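Local coordinates for R.Ecl18kI (Enterobacter cloacae, PDB 2FQZ), which cuts double-stranded DNA as a type II restriction endonuclease, recognising the sequence 5'-CCNGG-3' and cleaving ahead of its first cytosine, at residues F25-K30 with K58-E63; E63-E68 with Q114-R119; E203-T208 with N225-T230. The protein carries 1 engineered substitution. All coordinates share one frame; numbering follows the deposited sequence.

Interaction 1 (F25-K30 with K58-E63); sequences FALVYK and KNCWKE. With nucleotides of chain B.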
loop_
_atom_site.group_PDB
_atom_site.type_symbol
_atom_site.label_atom_id
_atom_site.label_comp_id
_atom_site.label_asym_id
_atom_site.label_seq_id
_atom_site.Cartn_x
_atom_site.Cartn_y
_atom_site.Cartn_z
ATOM N N PHE F 25 -8.348 18.516 2.679
ATOM C CA PHE F 25 -9.702 18.987 2.454
ATOM C C PHE F 25 -9.783 20.495 2.283
ATOM O O PHE F 25 -10.480 20.959 1.392
ATOM C CB PHE F 25 -10.693 18.522 3.517
ATOM C CG PHE F 25 -12.093 18.975 3.239
ATOM C CD1 PHE F 25 -12.934 18.211 2.429
ATOM C CD2 PHE F 25 -12.562 20.198 3.742
ATOM C CE1 PHE F 25 -14.228 18.622 2.148
ATOM C CE2 PHE F 25 -13.855 20.621 3.463
ATOM C CZ PHE F 25 -14.692 19.837 2.656
ATOM N N ALA F 26 -9.084 21.250 3.131
ATOM C CA ALA F 26 -8.963 22.698 2.925
ATOM C C ALA F 26 -8.407 23.060 1.531
ATOM O O ALA F 26 -8.893 24.005 0.899
ATOM C CB ALA F 26 -8.137 23.323 4.016
ATOM N N LEU F 27 -7.406 22.320 1.039
ATOM C CA LEU F 27 -6.909 22.573 -0.321
ATOM C C LEU F 27 -7.955 22.261 -1.386
ATOM O O LEU F 27 -8.098 22.998 -2.363
ATOM C CB LEU F 27 -5.613 21.818 -0.629
ATOM C CG LEU F 27 -5.119 22.017 -2.081
ATOM C CD1 LEU F 27 -4.743 23.467 -2.377
ATOM C CD2 LEU F 27 -3.958 21.083 -2.455
ATOM N N VAL F 28 -8.657 21.147 -1.211
ATOM C CA VAL F 28 -9.685 20.764 -2.159
ATOM C C VAL F 28 -10.795 21.801 -2.120
ATOM O O VAL F 28 -11.278 22.229 -3.169
ATOM C CB VAL F 28 -10.213 19.340 -1.918
ATOM C CG1 VAL F 28 -11.504 19.074 -2.725
ATOM C CG2 VAL F 28 -9.155 18.343 -2.301
ATOM N N TYR F 29 -11.168 22.238 -0.922
ATOM C CA TYR F 29 -12.247 23.224 -0.803
ATOM C C TYR F 29 -11.832 24.548 -1.469
ATOM O O TYR F 29 -12.595 25.151 -2.238
ATOM C CB TYR F 29 -12.628 23.435 0.665
ATOM C CG TYR F 29 -13.794 24.387 0.859
ATOM C CD1 TYR F 29 -15.097 23.903 0.966
ATOM C CD2 TYR F 29 -13.591 25.771 0.940
ATOM C CE1 TYR F 29 -16.178 24.777 1.135
ATOM C CE2 TYR F 29 -14.662 26.647 1.111
ATOM C CZ TYR F 29 -15.945 26.143 1.208
ATOM O OH TYR F 29 -17.001 26.994 1.393
ATOM N N LYS F 30 -10.603 24.976 -1.201
ATOM C CA LYS F 30 -10.077 26.214 -1.776
ATOM C C LYS F 30 -10.208 26.170 -3.293
ATOM O O LYS F 30 -10.626 27.138 -3.915
ATOM C CB LYS F 30 -8.607 26.402 -1.375
ATOM C CG LYS F 30 -7.910 27.613 -2.027
ATOM C CD LYS F 30 -6.488 27.791 -1.504
ATOM C CE LYS F 30 -5.929 29.145 -1.929
ATOM N NZ LYS F 30 -4.687 29.504 -1.175
ATOM N N LYS F 58 -6.291 18.314 -11.480
ATOM C CA LYS F 58 -5.306 19.144 -12.194
ATOM C C LYS F 58 -4.928 20.415 -11.404
ATOM O O LYS F 58 -3.757 20.770 -11.245
ATOM C CB LYS F 58 -5.864 19.535 -13.576
ATOM C CG LYS F 58 -5.735 18.432 -14.660
ATOM C CD LYS F 58 -6.246 18.847 -16.069
ATOM C CE LYS F 58 -6.163 20.361 -16.347
ATOM N NZ LYS F 58 -7.454 21.087 -16.048
ATOM N N ASN F 59 -5.935 21.095 -10.896
ATOM C CA ASN F 59 -5.703 22.314 -10.143
ATOM C C ASN F 59 -5.106 22.122 -8.751
ATOM O O ASN F 59 -4.218 22.863 -8.334
ATOM C CB ASN F 59 -6.979 23.135 -10.173
ATOM C CG ASN F 59 -7.210 23.701 -11.541
ATOM O OD1 ASN F 59 -6.643 24.745 -11.871
ATOM N ND2 ASN F 59 -7.987 22.987 -12.386
ATOM N N CYS F 60 -5.560 21.097 -8.045
ATOM C CA CYS F 60 -4.939 20.762 -6.775
ATOM C C CYS F 60 -3.439 20.561 -6.937
ATOM O O CYS F 60 -2.659 21.148 -6.195
ATOM C CB CYS F 60 -5.597 19.531 -6.148
ATOM S SG CYS F 60 -7.191 19.975 -5.472
ATOM N N TRP F 61 -3.048 19.765 -7.929
ATOM C CA TRP F 61 -1.640 19.496 -8.190
ATOM C C TRP F 61 -0.827 20.694 -8.707
ATOM O O TRP F 61 0.345 20.852 -8.349
ATOM C CB TRP F 61 -1.534 18.345 -9.170
ATOM C CG TRP F 61 -0.164 17.825 -9.312
ATOM C CD1 TRP F 61 0.651 17.977 -10.388
ATOM C CD2 TRP F 61 0.573 17.069 -8.344
ATOM N NE1 TRP F 61 1.851 17.355 -10.160
ATOM C CE2 TRP F 61 1.832 16.788 -8.912
ATOM C CE3 TRP F 61 0.299 16.616 -7.047
ATOM C CZ2 TRP F 61 2.818 16.057 -8.232
ATOM C CZ3 TRP F 61 1.275 15.873 -6.376
ATOM C CH2 TRP F 61 2.519 15.608 -6.972
ATOM N N LYS F 62 -1.445 21.506 -9.561
ATOM C CA LYS F 62 -0.839 22.721 -10.074
ATOM C C LYS F 62 -0.490 23.660 -8.931
ATOM O O LYS F 62 0.553 24.296 -8.951
ATOM C CB LYS F 62 -1.789 23.402 -11.069
ATOM C CG LYS F 62 -1.575 24.902 -11.272
ATOM C CD LYS F 62 -1.900 25.354 -12.703
ATOM C CE LYS F 62 -3.305 24.967 -13.142
ATOM N NZ LYS F 62 -4.347 25.886 -12.598
ATOM N N GLU F 63 -1.368 23.734 -7.937
ATOM C CA GLU F 63 -1.165 24.594 -6.785
ATOM C C GLU F 63 -0.172 23.972 -5.802
ATOM O O GLU F 63 0.682 24.667 -5.256
ATOM C CB GLU F 63 -2.518 24.929 -6.125
ATOM C CG GLU F 63 -2.464 25.279 -4.630
ATOM C CD GLU F 63 -3.554 26.267 -4.187
ATOM O OE1 GLU F 63 -4.567 26.461 -4.908
ATOM O OE2 GLU F 63 -3.392 26.852 -3.093
ATOM P P DT B 5 -0.958 7.057 -6.000
ATOM O OP1 DT B 5 -2.203 6.637 -6.665
ATOM O OP2 DT B 5 0.314 7.011 -6.745
ATOM O "O5'" DT B 5 -1.197 8.526 -5.428
ATOM C "C5'" DT B 5 -0.133 9.266 -4.834
ATOM C "C4'" DT B 5 0.706 9.895 -5.919
ATOM O "O4'" DT B 5 -0.120 10.733 -6.760
ATOM C "C3'" DT B 5 1.881 10.764 -5.472
ATOM O "O3'" DT B 5 3.015 10.387 -6.247
ATOM C "C2'" DT B 5 1.444 12.178 -5.838
ATOM C "C1'" DT B 5 0.575 11.928 -7.062
ATOM N N1 DT B 5 -0.439 12.957 -7.372
ATOM C C2 DT B 5 -0.627 13.327 -8.692
ATOM O O2 DT B 5 0.033 12.884 -9.622
ATOM N N3 DT B 5 -1.626 14.240 -8.889
ATOM C C4 DT B 5 -2.449 14.801 -7.934
ATOM O O4 DT B 5 -3.333 15.585 -8.281
ATOM C C5 DT B 5 -2.185 14.385 -6.568
ATOM C C7 DT B 5 -3.024 14.941 -5.454
ATOM C C6 DT B 5 -1.199 13.504 -6.362
#
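Leu-27 of segment 25-30 is wedged between Cys-60 and Glu-63 of segment 58-63, and this contact illustrates how one helix can join an apolar interior to a charged margin. The two helical segments cross at 114°, their axes 9.9 Å apart at closest approach, and the patch between them is small. No hydrogen bond spans it. On the packed side, the branches of Leu-27 divide the work: CD2 lies 4.0 Å from the carbonyl O of Cys-60, while CD1 presses against the carboxylate carbon CD of Glu-63 at 3.5 Å. Leu-27 and Glu-63 run past each other in opposite directions, so the apolar part of the glutamate chain also covers the leucine. Next to them, CG2 of Val-28 meets SG of Cys-60 at 4.1 Å, although the side chain of Val-28 leaves its backbone pointing away from segment 58-63. Behind this patch, Val-28 reaches Leu-130 of helix 102-134.

Toward solvent the contact loosens. Lys-30 stretches out along a fully extended chain, beginning with CG opposite the backbone N (chi1 175°), and crosses Glu-63 almost perpendicularly. Its NZ is 3.5 Å from Glu-63 OE2, a long and weak salt bridge. Farther out, Lys-62 NZ donates to Asn-59 OD1 at 2.7 Å, within the same helix.

Trp-61 leaves segment 58-63, on helix 49-75, away from segment 25-30 and lays one indole face on the thymine of DT5 of chain B; its CE3 is 3.4 Å from C5 of that base. Such a stack is consistent with the flipping of the central nucleotide known for this enzyme. The chemistry thus implies a division of labour within one helix: dispersion forces hold one side to its partner, a solvent-weakened ion pair probably adds little, and the indole on another side stacks on the base.

Interaction 2 (E63-E68 with Q114-R119); sequences EFEPFE and QSRRSR. With nucleotides of chain A; nucleotides of chain B.
Arg-116 meets Glu-68 side-on, and the geometry of this pair sets up the rest of the contact. The carboxylate and guanidinium planes are only 23° apart, and OE1 of Glu-68 lies at the guanidinium edge, where it accepts from both NH2 (2.8 Å) and NE (3.0 Å) of Arg-116. The NE bond arrives on the syn side of the carboxylate. A further bond, from NE of Arg-116 to OE2 of Glu-68, is weak. Glu-65 comes in differently: its chain bends at chi2 (30°), its carboxylate is turned 58° against the guanidinium, and its OE1 sits well out of that plane, 3.3 Å from NH2 of Arg-116. That link is of charges alone. The two glutamate OE1 atoms are 3.0 Å apart, a closeness that the arginine charge probably makes tolerable.

This salt-bridge network links segments of helices 49-75 and 102-134 that run nearly antiparallel, their axes no nearer than 13.2 Å, so long side chains must bridge the gap. Phe-64 fills part of it, with CE2 facing CG of Arg-116 and CE1 facing NE of Arg-119. Its ring is nearly parallel to the Arg-119 guanidinium, though displaced obliquely. NE of Arg-119 is buried without a partner, whereas its NH1 is held by the carbonyl O of Ile-22.

The glutamates steady an arginine that also touches DNA: NH1 of Arg-116 reaches OP2 of DG6 of chain B in a weak bond of 2.8 Å. On the minor-groove edge, the backbone O of Gln-114 accepts from N2 of DG7 of chain A at 3.0 Å, and OG of Ser-118 accepts from N2 of DG8 of chain A.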
loop_
_atom_site.group_PDB
_atom_site.type_symbol
_atom_site.label_atom_id
_atom_site.label_comp_id
_atom_site.label_asym_id
_atom_site.label_seq_id
_atom_site.Cartn_x
_atom_site.Cartn_y
_atom_site.Cartn_z
ATOM N N GLU F 63 -1.368 23.734 -7.937
ATOM C CA GLU F 63 -1.165 24.594 -6.785
ATOM C C GLU F 63 -0.172 23.972 -5.802
ATOM O O GLU F 63 0.682 24.667 -5.256
ATOM C CB GLU F 63 -2.518 24.929 -6.125
ATOM C CG GLU F 63 -2.464 25.279 -4.630
ATOM C CD GLU F 63 -3.554 26.267 -4.187
ATOM O OE1 GLU F 63 -4.567 26.461 -4.908
ATOM O OE2 GLU F 63 -3.392 26.852 -3.093
ATOM N N PHE F 64 -0.275 22.661 -5.601
ATOM C CA PHE F 64 0.589 21.947 -4.664
ATOM C C PHE F 64 2.031 21.849 -5.143
ATOM O O PHE F 64 2.961 22.113 -4.377
ATOM C CB PHE F 64 0.058 20.533 -4.404
ATOM C CG PHE F 64 0.969 19.678 -3.549
ATOM C CD1 PHE F 64 1.073 19.902 -2.178
ATOM C CD2 PHE F 64 1.703 18.634 -4.112
ATOM C CE1 PHE F 64 1.903 19.100 -1.381
ATOM C CE2 PHE F 64 2.538 17.830 -3.320
ATOM C CZ PHE F 64 2.637 18.067 -1.958
ATOM N N GLU F 65 2.224 21.445 -6.394
ATOM C CA GLU F 65 3.569 21.098 -6.831
ATOM C C GLU F 65 4.650 22.202 -6.802
ATOM O O GLU F 65 5.748 21.938 -6.315
ATOM C CB GLU F 65 3.580 20.272 -8.124
ATOM C CG GLU F 65 4.878 19.472 -8.310
ATOM C CD GLU F 65 5.546 19.044 -6.982
ATOM O OE1 GLU F 65 4.869 18.422 -6.131
ATOM O OE2 GLU F 65 6.756 19.327 -6.800
ATOM N N PRO F 66 4.366 23.428 -7.301
ATOM C CA PRO F 66 5.384 24.468 -7.070
ATOM C C PRO F 66 5.650 24.703 -5.583
ATOM O O PRO F 66 6.777 24.974 -5.190
ATOM C CB PRO F 66 4.785 25.722 -7.732
ATOM C CG PRO F 66 3.327 25.422 -7.890
ATOM C CD PRO F 66 3.228 23.943 -8.083
ATOM N N PHE F 67 4.624 24.527 -4.757
ATOM C CA PHE F 67 4.742 24.708 -3.322
ATOM C C PHE F 67 5.574 23.598 -2.681
ATOM O O PHE F 67 6.393 23.857 -1.795
ATOM C CB PHE F 67 3.341 24.719 -2.734
ATOM C CG PHE F 67 3.180 25.593 -1.538
ATOM C CD1 PHE F 67 3.426 26.963 -1.613
ATOM C CD2 PHE F 67 2.726 25.055 -0.341
ATOM C CE1 PHE F 67 3.256 27.777 -0.496
ATOM C CE2 PHE F 67 2.551 25.857 0.779
ATOM C CZ PHE F 67 2.817 27.219 0.705
ATOM N N GLU F 68 5.373 22.358 -3.123
ATOM C CA GLU F 68 6.165 21.256 -2.582
ATOM C C GLU F 68 7.626 21.372 -3.001
ATOM O O GLU F 68 8.520 21.121 -2.191
ATOM C CB GLU F 68 5.618 19.879 -2.958
ATOM C CG GLU F 68 6.259 18.804 -2.086
ATOM C CD GLU F 68 6.113 17.408 -2.618
ATOM O OE1 GLU F 68 6.369 17.194 -3.826
ATOM O OE2 GLU F 68 5.759 16.521 -1.808
ATOM N N GLN F 114 5.263 10.110 1.213
ATOM C CA GLN F 114 4.313 9.566 2.157
ATOM C C GLN F 114 3.199 10.568 2.387
ATOM O O GLN F 114 2.033 10.187 2.548
ATOM C CB GLN F 114 5.017 9.209 3.457
ATOM C CG GLN F 114 6.065 8.095 3.297
ATOM C CD GLN F 114 5.455 6.722 3.061
ATOM O OE1 GLN F 114 4.874 6.453 2.013
ATOM N NE2 GLN F 114 5.592 5.847 4.032
ATOM N N SER F 115 3.570 11.845 2.388
ATOM C CA SER F 115 2.602 12.930 2.441
ATOM C C SER F 115 1.747 12.913 1.188
ATOM O O SER F 115 0.541 12.968 1.282
ATOM C CB SER F 115 3.301 14.285 2.593
ATOM O OG SER F 115 2.400 15.358 2.394
ATOM N N ARG F 116 2.394 12.830 0.028
ATOM C CA ARG F 116 1.721 12.827 -1.266
ATOM C C ARG F 116 0.706 11.709 -1.415
ATOM O O ARG F 116 -0.315 11.891 -2.082
ATOM C CB ARG F 116 2.736 12.637 -2.370
ATOM C CG ARG F 116 3.568 13.854 -2.708
ATOM C CD ARG F 116 4.245 13.540 -4.000
ATOM N NE ARG F 116 5.145 14.583 -4.464
ATOM C CZ ARG F 116 5.657 14.591 -5.685
ATOM N NH1 ARG F 116 5.348 13.615 -6.538
ATOM N NH2 ARG F 116 6.472 15.565 -6.053
ATOM N N ARG F 117 1.031 10.540 -0.850
ATOM C CA ARG F 117 0.198 9.356 -0.955
ATOM C C ARG F 117 -1.004 9.537 -0.080
ATOM O O ARG F 117 -2.126 9.301 -0.511
ATOM C CB ARG F 117 0.963 8.113 -0.526
ATOM C CG ARG F 117 1.862 7.584 -1.596
ATOM C CD ARG F 117 2.936 6.668 -0.994
ATOM N NE ARG F 117 4.186 6.794 -1.734
ATOM C CZ ARG F 117 4.969 5.772 -2.071
ATOM N NH1 ARG F 117 4.642 4.530 -1.746
ATOM N NH2 ARG F 117 6.083 5.998 -2.744
ATOM N N SER F 118 -0.764 9.955 1.158
ATOM C CA SER F 118 -1.849 10.200 2.098
ATOM C C SER F 118 -2.768 11.313 1.569
ATOM O O SER F 118 -4.000 11.195 1.600
ATOM C CB SER F 118 -1.248 10.558 3.460
ATOM O OG SER F 118 -2.261 10.907 4.384
ATOM N N ARG F 119 -2.152 12.377 1.056
ATOM C CA ARG F 119 -2.890 13.519 0.583
ATOM C C ARG F 119 -3.608 13.202 -0.709
ATOM O O ARG F 119 -4.736 13.626 -0.887
ATOM C CB ARG F 119 -1.972 14.722 0.410
ATOM C CG ARG F 119 -1.562 15.332 1.730
ATOM C CD ARG F 119 -0.538 16.448 1.550
ATOM N NE ARG F 119 -1.134 17.542 0.800
ATOM C CZ ARG F 119 -1.752 18.593 1.338
ATOM N NH1 ARG F 119 -1.841 18.735 2.659
ATOM N NH2 ARG F 119 -2.282 19.510 0.535
ATOM P P DG A 7 8.373 5.031 8.391
ATOM O OP1 DG A 7 9.815 4.697 8.217
ATOM O OP2 DG A 7 7.630 4.509 9.557
ATOM O "O5'" DG A 7 8.215 6.615 8.396
ATOM C "C5'" DG A 7 8.765 7.397 7.337
ATOM C "C4'" DG A 7 7.767 8.439 6.890
ATOM O "O4'" DG A 7 6.622 7.775 6.296
ATOM C "C3'" DG A 7 7.211 9.331 8.002
ATOM O "O3'" DG A 7 7.011 10.652 7.470
ATOM C "C2'" DG A 7 5.893 8.663 8.349
ATOM C "C1'" DG A 7 5.438 8.122 7.002
ATOM N N9 DG A 7 4.591 6.930 7.075
ATOM C C8 DG A 7 4.765 5.840 7.892
ATOM N N7 DG A 7 3.855 4.916 7.716
ATOM C C5 DG A 7 3.027 5.427 6.725
ATOM C C6 DG A 7 1.873 4.867 6.114
ATOM O O6 DG A 7 1.342 3.775 6.336
ATOM N N1 DG A 7 1.331 5.723 5.154
ATOM C C2 DG A 7 1.841 6.953 4.817
ATOM N N2 DG A 7 1.182 7.630 3.849
ATOM N N3 DG A 7 2.922 7.486 5.382
ATOM C C4 DG A 7 3.460 6.672 6.321
ATOM P P DG A 8 6.363 11.814 8.380
ATOM O OP1 DG A 8 7.213 13.008 8.137
ATOM O OP2 DG A 8 6.100 11.372 9.767
ATOM O "O5'" DG A 8 4.983 12.101 7.638
ATOM C "C5'" DG A 8 4.958 12.153 6.208
ATOM C "C4'" DG A 8 3.537 12.252 5.703
ATOM O "O4'" DG A 8 2.851 10.984 5.804
ATOM C "C3'" DG A 8 2.666 13.273 6.422
ATOM O "O3'" DG A 8 1.907 13.971 5.445
ATOM C "C2'" DG A 8 1.772 12.422 7.306
ATOM C "C1'" DG A 8 1.631 11.136 6.502
ATOM N N9 DG A 8 1.444 9.933 7.305
ATOM C C8 DG A 8 2.292 9.445 8.269
ATOM N N7 DG A 8 1.887 8.313 8.782
ATOM C C5 DG A 8 0.695 8.040 8.125
ATOM C C6 DG A 8 -0.211 6.937 8.254
ATOM O O6 DG A 8 -0.134 5.956 9.000
ATOM N N1 DG A 8 -1.299 7.066 7.395
ATOM C C2 DG A 8 -1.508 8.117 6.542
ATOM N N2 DG A 8 -2.633 8.069 5.819
ATOM N N3 DG A 8 -0.678 9.145 6.411
ATOM C C4 DG A 8 0.396 9.039 7.223
ATOM P P DG B 6 4.376 9.984 -5.507
ATOM O OP1 DG B 6 4.124 9.992 -4.050
ATOM O OP2 DG B 6 5.440 10.874 -6.074
ATOM O "O5'" DG B 6 4.683 8.517 -6.037
ATOM C "C5'" DG B 6 3.981 7.384 -5.547
ATOM C "C4'" DG B 6 4.453 6.148 -6.276
ATOM O "O4'" DG B 6 3.927 4.954 -5.638
ATOM C "C3'" DG B 6 4.015 6.070 -7.740
ATOM O "O3'" DG B 6 5.049 5.406 -8.481
ATOM C "C2'" DG B 6 2.800 5.162 -7.665
ATOM C "C1'" DG B 6 3.282 4.177 -6.624
ATOM N N9 DG B 6 2.301 3.325 -5.960
ATOM C C8 DG B 6 0.948 3.238 -6.184
ATOM N N7 DG B 6 0.363 2.340 -5.437
ATOM C C5 DG B 6 1.393 1.810 -4.669
ATOM C C6 DG B 6 1.379 0.794 -3.676
ATOM O O6 DG B 6 0.420 0.129 -3.267
ATOM N N1 DG B 6 2.651 0.575 -3.148
ATOM C C2 DG B 6 3.794 1.244 -3.529
ATOM N N2 DG B 6 4.939 0.884 -2.912
ATOM N N3 DG B 6 3.817 2.194 -4.452
ATOM C C4 DG B 6 2.592 2.419 -4.975
#

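Interaction 3 (E203-T208 with N225-T230); sequences EMYLAT and NVVVVT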
loop_
_atom_site.group_PDB
_atom_site.type_symbol
_atom_site.label_atom_id
_atom_site.label_comp_id
_atom_site.label_asym_id
_atom_site.label_seq_id
_atom_site.Cartn_x
_atom_site.Cartn_y
_atom_site.Cartn_z
ATOM N N GLU F 203 -23.384 -3.976 -2.113
ATOM C CA GLU F 203 -22.407 -3.621 -3.106
ATOM C C GLU F 203 -21.704 -2.355 -2.669
ATOM O O GLU F 203 -22.252 -1.557 -1.863
ATOM C CB GLU F 203 -23.040 -3.381 -4.480
ATOM C CG GLU F 203 -24.206 -2.462 -4.523
ATOM C CD GLU F 203 -24.679 -2.211 -5.974
ATOM O OE1 GLU F 203 -24.088 -2.776 -6.922
ATOM O OE2 GLU F 203 -25.644 -1.442 -6.158
ATOM N N MET F 204 -20.514 -2.165 -3.234
ATOM C CA MET F 204 -19.738 -0.944 -3.043
ATOM C C MET F 204 -19.234 -0.423 -4.373
ATOM O O MET F 204 -18.854 -1.189 -5.248
ATOM C CB MET F 204 -18.535 -1.183 -2.113
ATOM C CG MET F 204 -18.074 0.140 -1.462
ATOM S SD MET F 204 -16.765 -0.128 -0.324
ATOM C CE MET F 204 -17.555 -1.081 0.980
ATOM N N TYR F 205 -19.249 0.898 -4.523
ATOM C CA TYR F 205 -18.640 1.534 -5.648
ATOM C C TYR F 205 -17.257 1.870 -5.247
ATOM O O TYR F 205 -16.994 2.367 -4.134
ATOM C CB TYR F 205 -19.377 2.810 -6.052
ATOM C CG TYR F 205 -20.716 2.475 -6.584
ATOM C CD1 TYR F 205 -20.951 2.449 -7.950
ATOM C CD2 TYR F 205 -21.747 2.136 -5.718
ATOM C CE1 TYR F 205 -22.202 2.116 -8.449
ATOM C CE2 TYR F 205 -23.003 1.798 -6.188
ATOM C CZ TYR F 205 -23.230 1.788 -7.563
ATOM O OH TYR F 205 -24.479 1.463 -8.054
ATOM N N LEU F 206 -16.370 1.615 -6.190
ATOM C CA LEU F 206 -14.962 1.826 -5.950
ATOM C C LEU F 206 -14.515 2.801 -7.021
ATOM O O LEU F 206 -14.322 2.427 -8.184
ATOM C CB LEU F 206 -14.199 0.500 -6.063
ATOM C CG LEU F 206 -12.676 0.617 -6.024
ATOM C CD1 LEU F 206 -12.216 1.418 -4.769
ATOM C CD2 LEU F 206 -12.032 -0.807 -6.117
ATOM N N ALA F 207 -14.376 4.051 -6.607
ATOM C CA ALA F 207 -13.981 5.141 -7.496
ATOM C C ALA F 207 -12.467 5.098 -7.678
ATOM O O ALA F 207 -11.740 4.947 -6.713
ATOM C CB ALA F 207 -14.379 6.436 -6.901
ATOM N N THR F 208 -11.990 5.246 -8.910
ATOM C CA THR F 208 -10.550 5.180 -9.105
ATOM C C THR F 208 -10.169 5.984 -10.337
ATOM O O THR F 208 -10.999 6.202 -11.190
ATOM C CB THR F 208 -10.033 3.708 -9.242
ATOM O OG1 THR F 208 -8.603 3.705 -9.191
ATOM C CG2 THR F 208 -10.474 3.092 -10.600
ATOM N N ASN F 225 -19.196 -8.057 -5.758
ATOM C CA ASN F 225 -20.140 -6.932 -5.789
ATOM C C ASN F 225 -19.505 -5.605 -5.465
ATOM O O ASN F 225 -20.052 -4.766 -4.755
ATOM C CB ASN F 225 -21.361 -7.220 -4.923
ATOM C CG ASN F 225 -22.131 -8.359 -5.466
ATOM O OD1 ASN F 225 -22.571 -8.304 -6.600
ATOM N ND2 ASN F 225 -22.206 -9.439 -4.726
ATOM N N VAL F 226 -18.324 -5.435 -6.016
ATOM C CA VAL F 226 -17.658 -4.146 -5.965
ATOM C C VAL F 226 -17.660 -3.634 -7.371
ATOM O O VAL F 226 -17.265 -4.326 -8.289
ATOM C CB VAL F 226 -16.229 -4.296 -5.498
ATOM C CG1 VAL F 226 -15.475 -2.960 -5.628
ATOM C CG2 VAL F 226 -16.211 -4.869 -4.072
ATOM N N VAL F 227 -18.116 -2.417 -7.558
ATOM C CA VAL F 227 -18.224 -1.913 -8.918
ATOM C C VAL F 227 -17.139 -0.878 -9.100
ATOM O O VAL F 227 -17.055 0.051 -8.318
ATOM C CB VAL F 227 -19.544 -1.196 -9.139
ATOM C CG1 VAL F 227 -19.687 -0.916 -10.605
ATOM C CG2 VAL F 227 -20.733 -2.033 -8.613
ATOM N N VAL F 228 -16.339 -0.997 -10.146
ATOM C CA VAL F 228 -15.332 0.023 -10.398
ATOM C C VAL F 228 -15.942 1.163 -11.184
ATOM O O VAL F 228 -16.636 0.939 -12.161
ATOM C CB VAL F 228 -14.107 -0.531 -11.134
ATOM C CG1 VAL F 228 -13.114 0.614 -11.457
ATOM C CG2 VAL F 228 -13.445 -1.581 -10.240
ATOM N N VAL F 229 -15.649 2.373 -10.722
ATOM C CA VAL F 229 -16.127 3.612 -11.296
ATOM C C VAL F 229 -14.914 4.464 -11.610
ATOM O O VAL F 229 -14.039 4.696 -10.755
ATOM C CB VAL F 229 -17.042 4.355 -10.333
ATOM C CG1 VAL F 229 -17.578 5.626 -10.990
ATOM C CG2 VAL F 229 -18.212 3.469 -9.966
ATOM N N THR F 230 -14.851 4.925 -12.842
ATOM C CA THR F 230 -13.718 5.737 -13.242
ATOM C C THR F 230 -14.239 6.853 -14.119
ATOM O O THR F 230 -15.454 6.957 -14.332
ATOM C CB THR F 230 -12.568 4.861 -13.848
ATOM O OG1 THR F 230 -11.330 5.592 -13.824
ATOM C CG2 THR F 230 -12.868 4.355 -15.265
HETATM O O HOH W 1 -23.072 -5.977 -7.716
#
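Strand 204-207, helix 215-223 and strand 226-230 make a beta-alpha-beta unit in the core of a PD-(D/E)XK-type nuclease domain, and this contact pairs its two parallel strands. They illustrate the regular parallel ladder, in which every second residue both donates and accepts across the pair, and the residues between them turn to the next strand. It begins with Met-204 N donating to Asn-225 O. Val-227 bonds twice to the neighbouring strand, flanking Tyr-205: its N donates to Met-204 O at 2.7 Å, and its O receives Leu-206 N at the same distance. The ladder continues with Val-229 N to Leu-206 O and Thr-208 N to Val-229 O, and OG1 of Thr-230 then donates to Thr-208 O at 2.7 Å from above the carbonyl plane.

Side chains alternate between the faces of the sheet. On one, Tyr-205 lies beside Val-227, whose CG2 sits over the ring, while CG2 of Val-229 touches the ring edge at CD1 (3.6 Å). On the other, CG1 of Val-226 meets CB of Leu-206 at 3.7 Å; farther along, CG1 of Val-228 meets CG2 of Thr-208. Near the start of the pair a water donates to Asn-225 OD1 and, weakly, to Glu-203 OE1. Asn-225 itself, with positive phi, ends helix 215-223 in a Schellman motif.

Strand 177-181 continues the sheet beyond Tyr-205 and Ala-207, strand 245-247 flanks Val-228, and helix 191-199 covers Met-204 and Val-226.

In the fold
Followed from the N terminus, the three contacts come in series; none nests in or crosses another. Interaction 1 closes a loop of 27 residues and ties helix 24-34 to helix 49-75. Interaction 2 starts at Glu-63, the residue on which interaction 1 ends, and spans 45 residues to bring helix 49-75 alongside helix 102-134. The two therefore adjoin: Trp-61 packs on Arg-116, and Leu-27 on Arg-119, so that the three helices pack together, with Trp-61 and Arg-116 reaching the DNA. Interaction 3 closes a 16-residue connection through helix 215-223, pairing two neighbouring strands of the nuclease sheet. Its centre lies about 26 Å from that of interaction 2, on the opposite side of the chain's centre.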